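Local coordinates for protein arginine kinase (Cydia pomonella granulosis virus, PDB 6VVG) that probably acts as a viral serine/threonine protein kinase, PK-1, and holds adenosine monophosphate in the nucleotide pocket of its protein kinase fold, at residues M105-T108 and R109-L113; S181-K184 and I185-E188; A249-F252 and V253-L257; L265-Y268 and D269-I272. All coordinates share one frame; numbering follows the deposited sequence.

How the contacts relate
All four contacts are local, joining residues a few positions apart in the larger, C-terminal lobe of the kinase, and they follow one another along the chain without nesting or crossing. Contact 1 closes a surface turn between strand 87-92 and helix 115-133. Contact 2, centred about 34 Å from it, covers the short helix 182-185 and its C-terminal end. Contact 3 lies within helix 247-256, and contact 4 caps the start of helix 268-272. These last two touch: Met256 SD packs 3.7 Å from Ile271 CG1, and Arg255 O probably accepts a hydrogen bond from Leu265 N. Contact 2 is tied toward this pair by the salt bridge from Glu183 to Arg264, just before Leu265.

Contact 1: M105-T108 and R109-L113; sequences MNDT and RELRL
Asp107 carries its CG trans to the main-chain nitrogen (chi1 -170°), which swings the carboxylate forward along the chain to Leu111, whose own CG stands beside its nitrogen (chi1 -55°) and folds the leucine back over the acid. The result is a surface turn, closed by an aspartate side chain that accepts the N-H four residues on, in the loop between strand 87-92 and helix 115-133 of the kinase C-terminal lobe. The chain reverses through Thr108, Arg109 and Glu110, the last in the left-handed region with positive phi. Asp107 OD1 does most of the closing. Its syn lone pair takes the N-H of Leu111 at 3.0 Å, with an N-H...O angle of 156°. A water donates to the same Asp107 OD1 at 2.6 Å and accepts from Arg109 N at 2.8 Å, so one carboxylate oxygen serves the near end of the turn through solvent and the far end directly. Aspartate suits this place because its short chain brings an acceptor to main-chain N-H groups without a long flexible arm. Leu111 CB then lies 3.5 Å from Asp107 OD1, its aliphatic chain crossing the acid at a slant. Beyond that, the leucine packs on Asp101, Phe102 and Arg151, joining the turn to the body of the lobe. At the tip, Thr108 OG1 lies 3.7 Å from Arg109 CG. The other carboxylate oxygen is less comfortably placed: Asp107 OD2 stands 2.8 Å from Leu111 O, acceptor against acceptor.

Contact 2: S181-K184 and I185-E188; sequences SPEK and IRHE
Arg186 folds back over Pro182 and Glu183 where helix 182-185 ends in a Schellman motif; Ser181, Pro182 and Glu183 occupy the place of the Ala-Pro-Glu signature of protein kinases. Arg186 CB starts 3.6 Å from Pro182 O, and Arg186 CG comes closer, 3.2 Å from Pro182 O. Arg186 CD and NE stay near the same oxygen, NE at 3.9 Å from Pro182 O, and the bend at chi3 (-57°) lays CZ and one guanidinium face over it. Arg186 NH1 rests 3.5 Å from Pro182 CB, while Arg186 NH2 reaches between two acids: a weak salt bridge to Glu183 OE2 at 3.3 Å and a longer, weak one to Glu188 OE2 at 3.5 Å. The long arginine can thus lie between two like charges. The Glu183 carboxylate stands nearly perpendicular to the guanidinium, consistent with its stronger partner being Arg264, bridged by OE1 in the buried glutamate-arginine pair familiar in this kinase family. Glu188 OE1 likewise bonds to Gln191. Ser181 is the N-cap, its OG accepting from Lys184 N. His187, with positive phi, ends the helix: His187 N bonds to Lys184 O at 3.0 Å, and Glu188 N closes on Glu183 O at 3.0 Å (166°).

Contact 3: A249-F252 and V253-L257; sequences ANDF and VRRML
The backbone here is regular alpha-helix, each of Val253, Arg254, Arg255 and Met256 donating its N-H to the carbonyl four residues earlier, from Val253 N to Ala249 O through to Met256 N to Phe252 O at 2.8 Å. On the inward side, that one-turn spacing places Met256 over Phe252. The ring leaves the helix with CG trans to the main-chain nitrogen (chi1 -177°), and Met256, bent at both chi2 and chi3, runs alongside it. Met256 CG sits above the middle of one face of the Phe252 ring, 3.7 Å from the centroid and 14° off the normal, a CH-pi contact. Farther along, Met256 SD approaches the ring obliquely, 4.2 Å from its centroid. A pliable, polarisable thioether can follow a flat aromatic surface in this way. The ring also meets Phe276 and, edge-to-face, His274, while Val253 packs on Tyr204 and Leu207 of helix 192-208. The outward side is charged. Asp251 and Arg255, also one turn apart, form a salt bridge in which Arg255 NE is shared by both carboxylate oxygens: Asp251 OD2 at 3.0 Å and Asp251 OD1 at 3.4 Å, each bond weak. The arginine chain is extended from CG to NE, and the acid lies at the guanidinium edge with the two planes 55° apart. His274 NE2 bonds to the same Asp251 OD2, fixing the carboxylate from a second residue. This division of sides is that of an amphipathic helix; here the Met-aromatic contact lies inside and the i to i+4 salt bridge outside.

Contact 4: L265-Y268 and D269-I272; sequences LSTY and DEII
An N-cap begins helix 268-272, the last helix of the kinase C-terminal lobe: Thr267 is the cap, and Glu270 returns the bond. Thr267 OG1 accepts the N-H of Glu270 at 3.2 Å (159°), the capping bond given to a first-turn amide, and its own proton goes to Glu270 OE1 at 2.9 Å. The rotamer explains this double use: with chi1 at 65°, OG1 sits between the main-chain nitrogen and carbonyl carbon, facing the first turn. Glu270, extended beyond CG, runs straight to the residues ahead of the helix. Its OE1 also takes the N-H of Ser266 at 3.0 Å, arriving above the carboxylate plane and on the opposite face from the threonine hydroxyl. Two donors thus pin one oxygen, and a negative charge here would favourably meet the positive end of the helix dipole. Apolar groups complete the turn. Leu265 CD2 rests 3.8 Å from Glu270 CB, and Leu265 CB lies 3.9 Å from Ile271 CG1, on the side where both residues meet Met256 of helix 247-256. One turn along, Ile272 CG2 lies over one face of the Tyr268 ring, nearer its rim, 4.2 Å from the centroid, a CH-pi contact. Tyr268 and Ile271 both touch Val126 and Trp196, joining the helix to its neighbours. The bonding itself is that of a threonine N-cap, opening the last helix of the lobe.

Contact 1: M105-T108 and R109-L113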
loop_
_atom_site.group_PDB
_atom_site.type_symbol
_atom_site.label_atom_id
_atom_site.label_comp_id
_atom_site.label_asym_id
_atom_site.label_seq_id
_atom_site.Cartn_x
_atom_site.Cartn_y
_atom_site.Cartn_z
ATOM N N MET A 105 13.857 -25.503 21.564
ATOM C CA MET A 105 14.441 -26.421 22.537
ATOM C C MET A 105 13.695 -27.750 22.569
ATOM O O MET A 105 14.318 -28.813 22.650
ATOM C CB MET A 105 14.432 -25.791 23.926
ATOM C CG MET A 105 15.125 -24.455 24.034
ATOM S SD MET A 105 15.908 -24.175 25.638
ATOM C CE MET A 105 14.486 -24.175 26.725
ATOM N N ASN A 106 12.366 -27.718 22.488
ATOM C CA ASN A 106 11.546 -28.929 22.523
ATOM C C ASN A 106 11.506 -29.518 21.120
ATOM O O ASN A 106 10.645 -29.183 20.305
ATOM C CB ASN A 106 10.146 -28.611 23.028
ATOM C CG ASN A 106 9.470 -27.514 22.218
ATOM O OD1 ASN A 106 10.059 -26.465 21.952
ATOM N ND2 ASN A 106 8.229 -27.759 21.812
ATOM N N ASP A 107 12.450 -30.408 20.829
ATOM C CA ASP A 107 12.577 -31.012 19.505
ATOM C C ASP A 107 12.373 -32.516 19.632
ATOM O O ASP A 107 13.332 -33.290 19.686
ATOM C CB ASP A 107 13.945 -30.667 18.901
ATOM C CG ASP A 107 14.055 -31.048 17.442
ATOM O OD1 ASP A 107 13.008 -31.213 16.780
ATOM O OD2 ASP A 107 15.198 -31.175 16.955
ATOM N N THR A 108 11.106 -32.931 19.633
ATOM C CA THR A 108 10.776 -34.344 19.734
ATOM C C THR A 108 10.864 -35.054 18.392
ATOM O O THR A 108 10.992 -36.282 18.361
ATOM C CB THR A 108 9.365 -34.524 20.301
ATOM O OG1 THR A 108 8.426 -33.821 19.479
ATOM C CG2 THR A 108 9.284 -34.003 21.731
ATOM N N ARG A 109 10.805 -34.310 17.289
ATOM C CA ARG A 109 10.749 -34.887 15.954
ATOM C C ARG A 109 12.101 -34.877 15.251
ATOM O O ARG A 109 12.159 -35.110 14.039
ATOM C CB ARG A 109 9.713 -34.142 15.114
ATOM C CG ARG A 109 8.328 -34.076 15.746
ATOM C CD ARG A 109 7.286 -33.602 14.730
ATOM N NE ARG A 109 7.252 -34.491 13.571
ATOM C CZ ARG A 109 7.013 -34.097 12.327
ATOM N NH1 ARG A 109 7.014 -34.984 11.340
ATOM N NH2 ARG A 109 6.768 -32.819 12.068
ATOM N N GLU A 110 13.183 -34.618 15.982
ATOM C CA GLU A 110 14.539 -34.685 15.436
ATOM C C GLU A 110 14.704 -33.754 14.239
ATOM O O GLU A 110 15.362 -34.091 13.251
ATOM C CB GLU A 110 14.907 -36.120 15.055
ATOM C CG GLU A 110 14.768 -37.130 16.181
ATOM C CD GLU A 110 15.863 -37.001 17.221
ATOM O OE1 GLU A 110 17.026 -37.337 16.911
ATOM O OE2 GLU A 110 15.558 -36.564 18.349
ATOM N N LEU A 111 14.112 -32.568 14.331
ATOM C CA LEU A 111 14.233 -31.589 13.260
ATOM C C LEU A 111 15.612 -30.941 13.301
ATOM O O LEU A 111 16.071 -30.498 14.357
ATOM C CB LEU A 111 13.149 -30.522 13.397
ATOM C CG LEU A 111 11.708 -31.025 13.468
ATOM C CD1 LEU A 111 10.708 -29.885 13.433
ATOM C CD2 LEU A 111 11.444 -32.007 12.320
ATOM N N ARG A 112 16.275 -30.887 12.149
ATOM C CA ARG A 112 17.539 -30.174 12.053
ATOM C C ARG A 112 17.699 -29.573 10.665
ATOM O O ARG A 112 17.222 -30.130 9.673
ATOM C CB ARG A 112 18.743 -31.080 12.345
ATOM C CG ARG A 112 18.541 -32.110 13.442
ATOM C CD ARG A 112 19.882 -32.729 13.851
ATOM N NE ARG A 112 20.766 -32.953 12.707
ATOM C CZ ARG A 112 21.782 -32.162 12.378
ATOM N NH1 ARG A 112 22.529 -32.445 11.319
ATOM N NH2 ARG A 112 22.055 -31.089 13.110
ATOM N N LEU A 113 18.406 -28.444 10.608
ATOM C CA LEU A 113 18.765 -27.778 9.360
ATOM C C LEU A 113 20.286 -27.720 9.280
ATOM O O LEU A 113 20.925 -27.010 10.065
ATOM C CB LEU A 113 18.173 -26.370 9.296
ATOM C CG LEU A 113 16.658 -26.204 9.204
ATOM C CD1 LEU A 113 16.276 -24.736 9.398
ATOM C CD2 LEU A 113 16.144 -26.719 7.876
HETATM O O HOH W 1 10.453 -31.600 16.905
#

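Contact 2: S181-K184 and I185-E188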
loop_
_atom_site.group_PDB
_atom_site.type_symbol
_atom_site.label_atom_id
_atom_site.label_comp_id
_atom_site.label_asym_id
_atom_site.label_seq_id
_atom_site.Cartn_x
_atom_site.Cartn_y
_atom_site.Cartn_z
ATOM N N SER A 181 16.613 -3.615 13.487
ATOM C CA SER A 181 17.913 -3.152 13.029
ATOM C C SER A 181 18.323 -1.884 13.774
ATOM O O SER A 181 17.479 -1.191 14.349
ATOM C CB SER A 181 17.880 -2.871 11.532
ATOM O OG SER A 181 17.177 -1.668 11.262
ATOM N N PRO A 182 19.620 -1.554 13.774
ATOM C CA PRO A 182 20.034 -0.274 14.382
ATOM C C PRO A 182 19.233 0.901 13.848
ATOM O O PRO A 182 18.874 1.813 14.603
ATOM C CB PRO A 182 21.522 -0.167 14.009
ATOM C CG PRO A 182 21.967 -1.599 13.807
ATOM C CD PRO A 182 20.760 -2.305 13.208
ATOM N N GLU A 183 18.926 0.884 12.550
ATOM C CA GLU A 183 18.223 2.000 11.929
ATOM C C GLU A 183 16.777 2.079 12.402
ATOM O O GLU A 183 16.250 3.177 12.621
ATOM C CB GLU A 183 18.288 1.861 10.409
ATOM C CG GLU A 183 19.684 2.049 9.811
ATOM C CD GLU A 183 20.645 0.930 10.175
ATOM O OE1 GLU A 183 20.205 -0.237 10.247
ATOM O OE2 GLU A 183 21.841 1.219 10.396
ATOM N N LYS A 184 16.109 0.933 12.554
ATOM C CA LYS A 184 14.739 0.963 13.056
ATOM C C LYS A 184 14.703 1.420 14.507
ATOM O O LYS A 184 13.787 2.149 14.912
ATOM C CB LYS A 184 14.076 -0.409 12.916
ATOM C CG LYS A 184 12.594 -0.397 13.297
ATOM C CD LYS A 184 11.872 -1.675 12.882
ATOM C CE LYS A 184 10.428 -1.669 13.379
ATOM N NZ LYS A 184 9.585 -2.695 12.705
ATOM N N ILE A 185 15.686 0.998 15.308
ATOM C CA ILE A 185 15.780 1.485 16.681
ATOM C C ILE A 185 15.863 3.004 16.693
ATOM O O ILE A 185 15.269 3.667 17.553
ATOM C CB ILE A 185 16.989 0.850 17.396
ATOM C CG1 ILE A 185 16.765 -0.651 17.595
ATOM C CG2 ILE A 185 17.234 1.537 18.733
ATOM C CD1 ILE A 185 18.034 -1.435 17.877
ATOM N N ARG A 186 16.586 3.581 15.732
ATOM C CA ARG A 186 16.798 5.019 15.655
ATOM C C ARG A 186 15.706 5.732 14.861
ATOM O O ARG A 186 15.895 6.886 14.456
ATOM C CB ARG A 186 18.174 5.311 15.048
ATOM C CG ARG A 186 19.337 4.755 15.866
ATOM C CD ARG A 186 20.688 5.306 15.421
ATOM N NE ARG A 186 20.962 5.051 14.009
ATOM C CZ ARG A 186 21.735 4.068 13.560
ATOM N NH1 ARG A 186 22.318 3.234 14.410
ATOM N NH2 ARG A 186 21.926 3.916 12.258
ATOM N N HIS A 187 14.570 5.072 14.639
ATOM C CA HIS A 187 13.411 5.679 13.983
ATOM C C HIS A 187 13.762 6.254 12.610
ATOM O O HIS A 187 13.274 7.317 12.224
ATOM C CB HIS A 187 12.779 6.763 14.862
ATOM C CG HIS A 187 12.112 6.238 16.096
ATOM N ND1 HIS A 187 10.907 5.569 16.068
ATOM C CD2 HIS A 187 12.482 6.291 17.398
ATOM C CE1 HIS A 187 10.566 5.228 17.297
ATOM N NE2 HIS A 187 11.505 5.653 18.123
ATOM N N GLU A 188 14.609 5.554 11.863
ATOM C CA GLU A 188 14.777 5.881 10.456
ATOM C C GLU A 188 13.541 5.443 9.674
ATOM O O GLU A 188 12.752 4.608 10.127
ATOM C CB GLU A 188 16.028 5.211 9.887
ATOM C CG GLU A 188 17.334 5.740 10.451
ATOM C CD GLU A 188 18.539 5.347 9.608
ATOM O OE1 GLU A 188 18.360 4.932 8.444
ATOM O OE2 GLU A 188 19.671 5.447 10.118
#

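Contact 3: A249-F252 and V253-L257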
loop_
_atom_site.group_PDB
_atom_site.type_symbol
_atom_site.label_atom_id
_atom_site.label_comp_id
_atom_site.label_asym_id
_atom_site.label_seq_id
_atom_site.Cartn_x
_atom_site.Cartn_y
_atom_site.Cartn_z
ATOM N N ALA A 249 29.986 -19.299 5.864
ATOM C CA ALA A 249 28.737 -19.076 6.585
ATOM C C ALA A 249 28.938 -18.095 7.731
ATOM O O ALA A 249 28.088 -17.231 7.978
ATOM C CB ALA A 249 28.185 -20.403 7.107
ATOM N N ASN A 250 30.054 -18.215 8.447
ATOM C CA ASN A 250 30.338 -17.268 9.516
ATOM C C ASN A 250 30.544 -15.868 8.957
ATOM O O ASN A 250 29.946 -14.905 9.444
ATOM C CB ASN A 250 31.557 -17.724 10.312
ATOM C CG ASN A 250 31.193 -18.689 11.421
ATOM O OD1 ASN A 250 30.518 -18.321 12.385
ATOM N ND2 ASN A 250 31.626 -19.935 11.286
ATOM N N ASP A 251 31.359 -15.736 7.909
ATOM C CA ASP A 251 31.574 -14.418 7.318
ATOM C C ASP A 251 30.264 -13.795 6.858
ATOM O O ASP A 251 30.102 -12.570 6.922
ATOM C CB ASP A 251 32.551 -14.518 6.147
ATOM C CG ASP A 251 33.114 -13.172 5.744
ATOM O OD1 ASP A 251 33.860 -12.575 6.546
ATOM O OD2 ASP A 251 32.802 -12.707 4.628
ATOM N N PHE A 252 29.318 -14.618 6.402
ATOM C CA PHE A 252 28.023 -14.101 5.973
ATOM C C PHE A 252 27.295 -13.420 7.126
ATOM O O PHE A 252 26.864 -12.268 7.006
ATOM C CB PHE A 252 27.179 -15.237 5.391
ATOM C CG PHE A 252 25.847 -14.795 4.849
ATOM C CD1 PHE A 252 25.770 -14.046 3.685
ATOM C CD2 PHE A 252 24.672 -15.131 5.503
ATOM C CE1 PHE A 252 24.544 -13.637 3.186
ATOM C CE2 PHE A 252 23.444 -14.723 5.009
ATOM C CZ PHE A 252 23.381 -13.980 3.849
ATOM N N VAL A 253 27.158 -14.109 8.262
ATOM C CA VAL A 253 26.340 -13.558 9.337
ATOM C C VAL A 253 27.036 -12.365 9.980
ATOM O O VAL A 253 26.382 -11.396 10.387
ATOM C CB VAL A 253 25.981 -14.643 10.371
ATOM C CG1 VAL A 253 25.220 -15.782 9.693
ATOM C CG2 VAL A 253 27.219 -15.158 11.080
ATOM N N ARG A 254 28.368 -12.403 10.074
ATOM C CA ARG A 254 29.081 -11.233 10.578
ATOM C C ARG A 254 28.715 -9.998 9.760
ATOM O O ARG A 254 28.338 -8.955 10.308
ATOM C CB ARG A 254 30.599 -11.437 10.527
ATOM C CG ARG A 254 31.140 -12.739 11.077
ATOM C CD ARG A 254 30.958 -12.873 12.594
ATOM N NE ARG A 254 31.993 -13.726 13.176
ATOM C CZ ARG A 254 32.676 -13.432 14.278
ATOM N NH1 ARG A 254 33.606 -14.263 14.727
ATOM N NH2 ARG A 254 32.416 -12.314 14.942
ATOM N N ARG A 255 28.849 -10.098 8.433
ATOM C CA ARG A 255 28.608 -8.958 7.556
ATOM C C ARG A 255 27.125 -8.644 7.428
ATOM O O ARG A 255 26.772 -7.493 7.155
ATOM C CB ARG A 255 29.231 -9.222 6.180
ATOM C CG ARG A 255 30.749 -9.416 6.254
ATOM C CD ARG A 255 31.428 -9.547 4.891
ATOM N NE ARG A 255 32.874 -9.719 5.044
ATOM C CZ ARG A 255 33.769 -8.753 4.855
ATOM N NH1 ARG A 255 33.374 -7.542 4.487
ATOM N NH2 ARG A 255 35.060 -9.000 5.027
ATOM N N MET A 256 26.250 -9.628 7.641
ATOM C CA MET A 256 24.821 -9.330 7.657
ATOM C C MET A 256 24.447 -8.478 8.866
ATOM O O MET A 256 23.504 -7.682 8.792
ATOM C CB MET A 256 24.005 -10.623 7.668
ATOM C CG MET A 256 23.967 -11.373 6.351
ATOM S SD MET A 256 23.120 -10.496 5.025
ATOM C CE MET A 256 21.455 -10.370 5.684
ATOM N N LEU A 257 25.168 -8.630 9.981
ATOM C CA LEU A 257 24.788 -8.013 11.247
ATOM C C LEU A 257 25.803 -6.978 11.718
ATOM O O LEU A 257 25.814 -6.618 12.901
ATOM C CB LEU A 257 24.587 -9.091 12.315
ATOM C CG LEU A 257 23.472 -10.079 11.961
ATOM C CD1 LEU A 257 23.402 -11.263 12.900
ATOM C CD2 LEU A 257 22.125 -9.336 11.929
#

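Contact 4: L265-Y268 and D269-I272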
loop_
_atom_site.group_PDB
_atom_site.type_symbol
_atom_site.label_atom_id
_atom_site.label_comp_id
_atom_site.label_asym_id
_atom_site.label_seq_id
_atom_site.Cartn_x
_atom_site.Cartn_y
_atom_site.Cartn_z
ATOM N N LEU A 265 26.113 -6.032 4.771
ATOM C CA LEU A 265 25.355 -6.433 3.588
ATOM C C LEU A 265 23.935 -5.918 3.789
ATOM O O LEU A 265 23.078 -6.599 4.355
ATOM C CB LEU A 265 25.383 -7.944 3.400
ATOM C CG LEU A 265 26.742 -8.637 3.437
ATOM C CD1 LEU A 265 26.551 -10.147 3.536
ATOM C CD2 LEU A 265 27.573 -8.278 2.224
ATOM N N SER A 266 23.685 -4.692 3.335
ATOM C CA SER A 266 22.421 -4.011 3.586
ATOM C C SER A 266 21.570 -3.874 2.333
ATOM O O SER A 266 20.529 -3.204 2.371
ATOM C CB SER A 266 22.679 -2.628 4.186
ATOM O OG SER A 266 23.466 -1.841 3.306
ATOM N N THR A 267 21.985 -4.482 1.227
ATOM C CA THR A 267 21.256 -4.419 -0.027
ATOM C C THR A 267 21.126 -5.820 -0.606
ATOM O O THR A 267 21.880 -6.731 -0.256
ATOM C CB THR A 267 21.957 -3.514 -1.050
ATOM O OG1 THR A 267 23.225 -4.086 -1.396
ATOM C CG2 THR A 267 22.167 -2.119 -0.485
ATOM N N TYR A 268 20.161 -5.980 -1.513
ATOM C CA TYR A 268 19.991 -7.261 -2.195
ATOM C C TYR A 268 21.283 -7.700 -2.872
ATOM O O TYR A 268 21.730 -8.840 -2.706
ATOM C CB TYR A 268 18.870 -7.164 -3.230
ATOM C CG TYR A 268 18.831 -8.334 -4.194
ATOM C CD1 TYR A 268 18.407 -9.585 -3.774
ATOM C CD2 TYR A 268 19.224 -8.188 -5.520
ATOM C CE1 TYR A 268 18.365 -10.658 -4.643
ATOM C CE2 TYR A 268 19.189 -9.261 -6.399
ATOM C CZ TYR A 268 18.758 -10.492 -5.953
ATOM O OH TYR A 268 18.720 -11.561 -6.822
ATOM N N ASP A 269 21.894 -6.801 -3.648
ATOM C CA ASP A 269 23.060 -7.178 -4.443
ATOM C C ASP A 269 24.225 -7.591 -3.553
ATOM O O ASP A 269 24.948 -8.546 -3.866
ATOM C CB ASP A 269 23.463 -6.023 -5.357
ATOM C CG ASP A 269 22.584 -5.922 -6.592
ATOM O OD1 ASP A 269 22.627 -6.851 -7.424
ATOM O OD2 ASP A 269 21.850 -4.921 -6.731
ATOM N N GLU A 270 24.427 -6.884 -2.442
ATOM C CA GLU A 270 25.478 -7.271 -1.507
ATOM C C GLU A 270 25.219 -8.665 -0.953
ATOM O O GLU A 270 26.118 -9.514 -0.922
ATOM C CB GLU A 270 25.571 -6.257 -0.369
ATOM C CG GLU A 270 26.321 -4.987 -0.708
ATOM C CD GLU A 270 26.180 -3.933 0.370
ATOM O OE1 GLU A 270 25.041 -3.694 0.829
ATOM O OE2 GLU A 270 27.207 -3.341 0.759
ATOM N N ILE A 271 23.986 -8.918 -0.513
ATOM C CA ILE A 271 23.664 -10.202 0.105
ATOM C C ILE A 271 23.842 -11.333 -0.899
ATOM O O ILE A 271 24.539 -12.319 -0.635
ATOM C CB ILE A 271 22.231 -10.178 0.667
ATOM C CG1 ILE A 271 22.099 -9.111 1.756
ATOM C CG2 ILE A 271 21.841 -11.550 1.201
ATOM C CD1 ILE A 271 20.660 -8.769 2.100
ATOM N N ILE A 272 23.215 -11.204 -2.069
ATOM C CA ILE A 272 23.154 -12.311 -3.015
ATOM C C ILE A 272 24.506 -12.616 -3.642
ATOM O O ILE A 272 24.698 -13.711 -4.184
ATOM C CB ILE A 272 22.097 -11.993 -4.089
ATOM C CG1 ILE A 272 21.615 -13.274 -4.770
ATOM C CG2 ILE A 272 22.648 -11.014 -5.119
ATOM C CD1 ILE A 272 20.793 -14.171 -3.873
#